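Local coordinates for protein glucose dehydrogenase (Serratia sp. FS14, PDB 7CDY) that belongs to the glucose/sorbosone dehydrogenase family of beta-propeller proteins and carries a bound calcium ion, at residues R133-N145 with L156-P170. Sequence-based numbering, arbitrary orientation. Where two conformers were deposited one is given.
Sequences RQGYLFIALGENN and LQGKLVRLTAEGAVP
Strands 137-140 and 160-163 pair antiparallel as the two middle strands of a four-stranded sheet, between 129-131 and 185-187. Leu-137 faces Leu-163 and Ile-139 faces Val-161 in hydrogen-bonded pairs; in the first, Leu-137 N reaches Leu-163 O at 2.8 Å. Phe-138 with Arg-162 and Ala-140 with Leu-160 are the non-hydrogen-bonded pairs between and beyond them. The pairing continues with Leu-141 N to Lys-159 O (2.9 Å).

On one side of the sheet Arg-162 does double duty. Its chain starts out extended, with CG anti to the backbone N (chi1 -176°), which lays CG over a face of the Phe-138 ring, 4.0 Å from the centroid. A bend at chi3 then carries the guanidinium on to Tyr-136, and NH1 sits 3.7 Å above the middle of the phenol ring in a cation-pi contact, the two planes 44° apart. NH2 makes a salt bridge to Asp-172 and a hydrogen bond to Asn-173, which hold the guanidinium in place over the ring. In the conformer modelled here, Leu-160 CG meets the Phe-138 ring at its edge.

This four-stranded sheet is one blade of the family's beta-propeller, and its opposite side packs on the neighbouring blade: Ile-139 CD1 touches Leu-163 CD1 at 3.7 Å, and both residues, with Leu-141, lie against Phe-113 of strand 109-114.

Further along, at Asn-144, Gln-157 NE2 donates to Asn-144 OD1 (2.9 Å) from above the plane of that amide, and also bonds Pro-117 O. Nearby, Glu-143 directs its carboxylate away to His-124 and Trp-229.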
loop_
_atom_site.group_PDB
_atom_site.type_symbol
_atom_site.label_atom_id
_atom_site.label_comp_id
_atom_site.label_asym_id
_atom_site.label_seq_id
_atom_site.Cartn_x
_atom_site.Cartn_y
_atom_site.Cartn_z
ATOM N N ARG A 133 -7.441 2.082 14.489
ATOM C CA ARG A 133 -8.351 1.457 15.454
ATOM C C ARG A 133 -9.675 2.202 15.580
ATOM O O ARG A 133 -10.692 1.589 15.931
ATOM C CB ARG A 133 -7.683 1.355 16.825
ATOM C CG ARG A 133 -6.719 0.184 16.975
ATOM C CD ARG A 133 -6.025 0.240 18.329
ATOM N NE ARG A 133 -5.067 -0.846 18.510
ATOM C CZ ARG A 133 -4.301 -0.990 19.587
ATOM N NH1 ARG A 133 -4.377 -0.109 20.574
ATOM N NH2 ARG A 133 -3.458 -2.011 19.676
ATOM N N GLN A 134 -9.689 3.507 15.306
ATOM C CA GLN A 134 -10.893 4.325 15.407
ATOM C C GLN A 134 -11.655 4.423 14.094
ATOM O O GLN A 134 -12.632 5.174 14.007
ATOM C CB GLN A 134 -10.550 5.731 15.909
ATOM C CG GLN A 134 -10.518 5.857 17.423
ATOM C CD GLN A 134 -9.288 5.221 18.027
ATOM O OE1 GLN A 134 -9.385 4.306 18.844
ATOM N NE2 GLN A 134 -8.118 5.703 17.624
ATOM N N GLY A 135 -11.229 3.696 13.069
ATOM C CA GLY A 135 -11.926 3.745 11.809
ATOM C C GLY A 135 -11.566 4.907 10.913
ATOM O O GLY A 135 -12.285 5.156 9.940
ATOM N N TYR A 136 -10.481 5.627 11.199
ATOM C CA TYR A 136 -10.001 6.630 10.256
ATOM C C TYR A 136 -9.239 5.953 9.123
ATOM O O TYR A 136 -8.578 4.923 9.313
ATOM C CB TYR A 136 -9.102 7.656 10.945
ATOM C CG TYR A 136 -9.862 8.521 11.932
ATOM C CD1 TYR A 136 -10.550 9.652 11.510
ATOM C CD2 TYR A 136 -9.910 8.181 13.278
ATOM C CE1 TYR A 136 -11.257 10.439 12.414
ATOM C CE2 TYR A 136 -10.613 8.956 14.193
ATOM C CZ TYR A 136 -11.273 10.083 13.748
ATOM O OH TYR A 136 -11.984 10.860 14.645
ATOM N N LEU A 137 -9.347 6.537 7.938
ATOM C CA LEU A 137 -8.762 5.972 6.728
ATOM C C LEU A 137 -7.438 6.658 6.428
ATOM O O LEU A 137 -7.398 7.877 6.233
ATOM C CB LEU A 137 -9.728 6.166 5.562
ATOM C CG LEU A 137 -9.228 5.651 4.210
ATOM C CD1 LEU A 137 -8.894 4.154 4.252
ATOM C CD2 LEU A 137 -10.264 5.955 3.127
ATOM N N PHE A 138 -6.359 5.875 6.381
ATOM C CA PHE A 138 -5.053 6.349 5.939
ATOM C C PHE A 138 -4.812 5.992 4.475
ATOM O O PHE A 138 -5.107 4.875 4.034
ATOM C CB PHE A 138 -3.941 5.773 6.812
ATOM C CG PHE A 138 -3.816 6.443 8.149
ATOM C CD1 PHE A 138 -4.724 6.182 9.159
ATOM C CD2 PHE A 138 -2.777 7.331 8.396
ATOM C CE1 PHE A 138 -4.607 6.814 10.393
ATOM C CE2 PHE A 138 -2.649 7.947 9.627
ATOM C CZ PHE A 138 -3.566 7.690 10.614
ATOM N N ILE A 139 -4.290 6.957 3.722
ATOM C CA ILE A 139 -4.064 6.821 2.287
ATOM C C ILE A 139 -2.622 7.228 2.005
ATOM O O ILE A 139 -2.229 8.364 2.290
ATOM C CB ILE A 139 -5.020 7.724 1.490
ATOM C CG1 ILE A 139 -6.484 7.450 1.859
ATOM C CG2 ILE A 139 -4.777 7.568 0.009
ATOM C CD1 ILE A 139 -7.429 8.541 1.388
ATOM N N ALA A 140 -1.843 6.323 1.411
ATOM C CA ALA A 140 -0.434 6.579 1.112
ATOM C C ALA A 140 -0.306 7.007 -0.345
ATOM O O ALA A 140 -0.723 6.275 -1.249
ATOM C CB ALA A 140 0.396 5.325 1.390
ATOM N N LEU A 141 0.284 8.176 -0.579
ATOM C CA LEU A 141 0.385 8.758 -1.912
ATOM C C LEU A 141 1.834 8.959 -2.328
ATOM O O LEU A 141 2.627 9.544 -1.582
ATOM C CB LEU A 141 -0.335 10.104 -1.961
ATOM C CG LEU A 141 -1.825 10.068 -1.625
ATOM C CD1 LEU A 141 -2.379 11.477 -1.497
ATOM C CD2 LEU A 141 -2.588 9.300 -2.696
ATOM N N GLY A 142 2.174 8.490 -3.537
ATOM C CA GLY A 142 3.462 8.805 -4.117
ATOM C C GLY A 142 3.507 10.233 -4.634
ATOM O O GLY A 142 2.513 10.956 -4.675
ATOM N N GLU A 143 4.709 10.650 -5.031
ATOM C CA GLU A 143 4.889 12.039 -5.544
ATOM C C GLU A 143 4.821 12.112 -7.082
ATOM O O GLU A 143 5.255 13.108 -7.602
ATOM C CB GLU A 143 6.129 12.762 -4.979
ATOM C CG GLU A 143 7.396 11.938 -4.793
ATOM C CD GLU A 143 8.028 11.285 -6.017
ATOM O OE1 GLU A 143 7.318 10.624 -6.745
ATOM O OE2 GLU A 143 9.235 11.393 -6.163
ATOM N N ASN A 144 4.259 11.084 -7.742
ATOM C CA ASN A 144 3.973 11.126 -9.175
ATOM C C ASN A 144 5.237 11.262 -10.026
ATOM O O ASN A 144 5.144 11.609 -11.220
ATOM C CB ASN A 144 2.993 12.258 -9.549
ATOM C CG ASN A 144 1.557 12.077 -9.013
ATOM O OD1 ASN A 144 0.749 12.992 -9.179
ATOM N ND2 ASN A 144 1.235 10.950 -8.384
ATOM N N ASN A 145 6.409 11.017 -9.436
ATOM C CA ASN A 145 7.714 11.168 -10.078
ATOM C C ASN A 145 8.116 12.624 -10.281
ATOM O O ASN A 145 8.951 12.920 -11.136
ATOM C CB ASN A 145 7.882 10.342 -11.368
ATOM C CG ASN A 145 9.321 9.961 -11.632
ATOM O OD1 ASN A 145 10.153 9.932 -10.718
ATOM N ND2 ASN A 145 9.630 9.686 -12.890
ATOM N N LEU A 156 -0.613 17.302 -2.845
ATOM C CA LEU A 156 -0.881 15.995 -2.255
ATOM C C LEU A 156 0.074 14.903 -2.745
ATOM O O LEU A 156 -0.165 13.713 -2.507
ATOM C CB LEU A 156 -2.355 15.629 -2.429
ATOM C CG LEU A 156 -3.254 16.520 -1.574
ATOM C CD1 LEU A 156 -4.695 16.404 -2.025
ATOM C CD2 LEU A 156 -3.131 16.179 -0.096
ATOM N N GLN A 157 1.177 15.287 -3.365
ATOM C CA GLN A 157 2.224 14.359 -3.756
ATOM C C GLN A 157 3.093 14.000 -2.561
ATOM O O GLN A 157 3.498 14.873 -1.786
ATOM C CB GLN A 157 3.117 15.043 -4.790
ATOM C CG GLN A 157 2.632 14.922 -6.219
ATOM C CD GLN A 157 1.384 15.734 -6.470
ATOM O OE1 GLN A 157 1.203 16.828 -5.902
ATOM N NE2 GLN A 157 0.505 15.208 -7.316
ATOM N N GLY A 158 3.447 12.720 -2.447
ATOM C CA GLY A 158 4.400 12.300 -1.425
ATOM C C GLY A 158 3.902 12.501 -0.015
ATOM O O GLY A 158 4.683 12.847 0.879
ATOM N N LYS A 159 2.609 12.310 0.194
ATOM C CA LYS A 159 1.961 12.538 1.471
ATOM C C LYS A 159 1.275 11.260 1.929
ATOM O O LYS A 159 0.812 10.448 1.115
ATOM C CB LYS A 159 0.858 13.605 1.343
ATOM C CG LYS A 159 1.286 14.915 0.698
ATOM C CD LYS A 159 2.331 15.599 1.547
ATOM C CE LYS A 159 2.639 17.037 1.116
ATOM N NZ LYS A 159 3.439 17.109 -0.136
ATOM N N LEU A 160 1.226 11.075 3.238
ATOM C CA LEU A 160 0.262 10.188 3.868
ATOM C C LEU A 160 -0.910 11.052 4.312
ATOM O O LEU A 160 -0.702 12.104 4.925
ATOM C CB LEU A 160 0.901 9.503 5.074
ATOM C CG LEU A 160 0.074 8.496 5.861
ATOM C CD1 LEU A 160 -0.496 7.423 4.951
ATOM C CD2 LEU A 160 0.911 7.868 6.953
ATOM N N VAL A 161 -2.129 10.625 3.988
ATOM C CA VAL A 161 -3.342 11.390 4.249
ATOM C C VAL A 161 -4.184 10.613 5.253
ATOM O O VAL A 161 -4.196 9.379 5.236
ATOM C CB VAL A 161 -4.093 11.584 2.913
ATOM C CG1 VAL A 161 -5.590 11.791 3.111
ATOM C CG2 VAL A 161 -3.475 12.731 2.122
ATOM N N ARG A 162 -4.869 11.332 6.151
ATOM C CA ARG A 162 -5.826 10.728 7.080
ATOM C C ARG A 162 -7.172 11.411 6.921
ATOM O O ARG A 162 -7.266 12.640 7.053
ATOM C CB ARG A 162 -5.381 10.840 8.537
ATOM C CG ARG A 162 -6.336 10.110 9.484
ATOM C CD ARG A 162 -5.951 10.236 10.954
ATOM N NE ARG A 162 -6.110 11.600 11.442
ATOM C CZ ARG A 162 -6.756 11.950 12.552
ATOM N NH1 ARG A 162 -7.345 11.043 13.319
ATOM N NH2 ARG A 162 -6.803 13.229 12.887
ATOM N N LEU A 163 -8.216 10.618 6.665
ATOM C CA LEU A 163 -9.581 11.099 6.470
ATOM C C LEU A 163 -10.546 10.305 7.341
ATOM O O LEU A 163 -10.217 9.242 7.868
ATOM C CB LEU A 163 -10.020 10.972 5.007
ATOM C CG LEU A 163 -9.132 11.667 3.974
ATOM C CD1 LEU A 163 -9.587 11.315 2.567
ATOM C CD2 LEU A 163 -9.130 13.173 4.190
ATOM N N THR A 164 -11.765 10.832 7.471
ATOM C CA THR A 164 -12.839 10.034 8.049
ATOM C C THR A 164 -13.286 8.962 7.059
ATOM O O THR A 164 -12.884 8.941 5.892
ATOM C CB THR A 164 -14.056 10.901 8.396
ATOM O OG1 THR A 164 -14.712 11.307 7.188
ATOM C CG2 THR A 164 -13.651 12.137 9.229
ATOM N N ALA A 165 -14.177 8.088 7.539
ATOM C CA ALA A 165 -14.764 7.047 6.700
ATOM C C ALA A 165 -15.458 7.604 5.464
ATOM O O ALA A 165 -15.617 6.879 4.471
ATOM C CB ALA A 165 -15.769 6.237 7.526
ATOM N N GLU A 166 -15.905 8.855 5.505
ATOM C CA GLU A 166 -16.585 9.481 4.384
ATOM C C GLU A 166 -15.677 10.392 3.576
ATOM O O GLU A 166 -16.151 11.068 2.660
ATOM C CB GLU A 166 -17.809 10.269 4.877
ATOM C CG GLU A 166 -18.869 9.408 5.563
ATOM C CD GLU A 166 -19.411 8.294 4.678
ATOM O OE1 GLU A 166 -19.403 8.468 3.441
ATOM O OE2 GLU A 166 -19.863 7.274 5.239
ATOM N N GLY A 167 -14.392 10.447 3.906
ATOM C CA GLY A 167 -13.472 11.309 3.193
ATOM C C GLY A 167 -13.380 12.725 3.714
ATOM O O GLY A 167 -12.741 13.558 3.069
ATOM N N ALA A 168 -13.989 13.025 4.860
ATOM C CA ALA A 168 -13.881 14.361 5.419
ATOM C C ALA A 168 -12.557 14.519 6.164
ATOM O O ALA A 168 -11.907 13.546 6.541
ATOM C CB ALA A 168 -15.051 14.633 6.368
ATOM N N VAL A 169 -12.170 15.772 6.389
ATOM C CA VAL A 169 -10.953 16.087 7.137
ATOM C C VAL A 169 -11.226 16.028 8.633
ATOM O O VAL A 169 -12.072 16.792 9.129
ATOM C CB VAL A 169 -10.431 17.482 6.774
ATOM C CG1 VAL A 169 -9.210 17.823 7.622
ATOM C CG2 VAL A 169 -10.089 17.543 5.296
ATOM N N PRO A 170 -10.545 15.177 9.394
ATOM C CA PRO A 170 -10.641 15.237 10.854
ATOM C C PRO A 170 -10.064 16.543 11.370
ATOM O O PRO A 170 -8.978 16.969 10.940
ATOM C CB PRO A 170 -9.793 14.041 11.316
ATOM C CG PRO A 170 -9.676 13.158 10.096
ATOM C CD PRO A 170 -9.650 14.095 8.945
#